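Alcohol dehydrogenase (Thermus sp., PDB 4CPD) catalyses the NADH-dependent interconversion of alcohols and their carbonyl compounds as a thermostable, zinc-containing medium-chain dehydrogenase. Local coordinates at the interface of chains A and B. Sequence-based numbering; all coordinates share one arbitrary frame. Chains: chain A/B, Alcohol dehydrogenase.

The interface of chains A and B. Residues chain A 235, 238, 258-260; chain B 94, 97, 99.
This polar patch ties together the two dehydrogenase copies of the deposited assembly, with a twin across the two-fold where the chains are exchanged, and may belong to the natural dimer contact; it joins the loops of chain A leading into strands 239-242 and 262-265 to helix 93-96 and the residues just after it in chain B, inside the stretch whose cysteines bind the structural zinc. A:Arg258 and B:Arg97 run antiparallel alongside one another, guanidinium stacked over guanidinium, the planes 18° apart. Each has an acidic partner from chain A, which probably eases the pairing of like charges. B:Arg97 NH2 makes a salt bridge to A:Glu235 OE1 at 2.7 Å, reaching the syn side of the carboxylate. A:Asp238 OD1 accepts from both NE and NH2 of A:Arg258, lying in the guanidinium plane and fixing its rotation. With CG between the backbone N and the carbonyl carbon (chi1 75°), A:Arg258 runs extended to NE and then turns the guanidinium so that NH1 meets B:Gln99 OE1, 2.9 Å away on an amide lone pair, while the same nitrogen bonds to A:Pro259 O. A methionine in place of A:Arg258 would probably leave A:Asp238 without this charge partner, B:Gln99 OE1 without this donor and the B:Arg97 guanidinium without its stacking mate. B:Tyr94 puts its hydroxyl end between the A:Glu235 side chain and the A:Pro259 ring, OH 3.7 Å from the proline CD, and B:Arg97 NH1 lies over one ring face. The B:Gln99 amide also donates through NE2 to the backbone oxygen A:Gly260 O at 3.1 Å, nearly straight at 166°.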
# COMPACT_ATOMS: atom_id res chain seq x y z
N GLU A 235 6.59 14.06 -14.02
CA GLU A 235 5.63 13.50 -13.09
C GLU A 235 6.37 12.64 -12.07
O GLU A 235 6.23 12.81 -10.87
CB GLU A 235 4.64 12.62 -13.84
CG GLU A 235 3.77 13.33 -14.88
CD GLU A 235 2.70 12.41 -15.53
OE1 GLU A 235 2.89 11.16 -15.57
OE2 GLU A 235 1.65 12.91 -16.03
N ASP A 238 5.46 5.56 -12.54
CA ASP A 238 4.27 4.95 -12.00
C ASP A 238 4.55 4.08 -10.78
O ASP A 238 3.78 4.06 -9.83
CB ASP A 238 3.60 4.11 -13.08
CG ASP A 238 3.22 4.93 -14.28
OD1 ASP A 238 2.18 5.61 -14.21
OD2 ASP A 238 3.98 4.92 -15.29
N ARG A 258 5.58 9.34 -8.92
CA ARG A 258 4.54 10.29 -9.29
C ARG A 258 3.38 10.29 -8.29
O ARG A 258 3.13 9.30 -7.63
CB ARG A 258 3.98 10.01 -10.69
CG ARG A 258 3.04 8.82 -10.85
CD ARG A 258 2.35 8.88 -12.20
NE ARG A 258 1.56 7.68 -12.55
CZ ARG A 258 0.33 7.41 -12.11
NH1 ARG A 258 -0.32 8.21 -11.26
NH2 ARG A 258 -0.28 6.31 -12.53
N PRO A 259 2.66 11.41 -8.23
CA PRO A 259 1.37 11.40 -7.57
C PRO A 259 0.53 10.26 -8.08
O PRO A 259 0.51 9.99 -9.28
CB PRO A 259 0.76 12.75 -7.99
CG PRO A 259 1.94 13.64 -8.17
CD PRO A 259 3.01 12.75 -8.74
N GLY A 260 -0.14 9.59 -7.16
CA GLY A 260 -1.04 8.50 -7.50
C GLY A 260 -0.30 7.24 -7.86
O GLY A 260 -0.92 6.31 -8.35
N TYR B 94 -4.03 12.51 -15.58
CA TYR B 94 -4.59 11.93 -14.37
C TYR B 94 -6.08 11.58 -14.52
O TYR B 94 -6.54 10.54 -14.01
CB TYR B 94 -4.33 12.86 -13.19
CG TYR B 94 -2.86 12.88 -12.86
CD1 TYR B 94 -2.28 11.83 -12.18
CD2 TYR B 94 -2.04 13.94 -13.26
CE1 TYR B 94 -0.93 11.83 -11.88
CE2 TYR B 94 -0.68 13.96 -12.96
CZ TYR B 94 -0.13 12.89 -12.28
OH TYR B 94 1.21 12.90 -11.99
N ARG B 97 -6.30 8.37 -16.45
CA ARG B 97 -6.04 7.26 -15.52
C ARG B 97 -7.16 7.01 -14.48
O ARG B 97 -7.00 6.16 -13.63
CB ARG B 97 -4.75 7.51 -14.75
CG ARG B 97 -3.47 7.62 -15.57
CD ARG B 97 -2.34 8.12 -14.67
NE ARG B 97 -1.03 8.25 -15.33
CZ ARG B 97 -0.31 9.37 -15.42
NH1 ARG B 97 -0.75 10.52 -14.93
NH2 ARG B 97 0.88 9.34 -16.01
N GLN B 99 -7.90 8.95 -12.08
CA GLN B 99 -7.44 9.48 -10.82
C GLN B 99 -7.87 10.92 -10.78
O GLN B 99 -7.02 11.83 -10.79
CB GLN B 99 -5.91 9.33 -10.68
CG GLN B 99 -5.50 7.87 -10.72
CD GLN B 99 -4.03 7.66 -10.45
OE1 GLN B 99 -3.20 8.31 -11.07
NE2 GLN B 99 -3.70 6.77 -9.52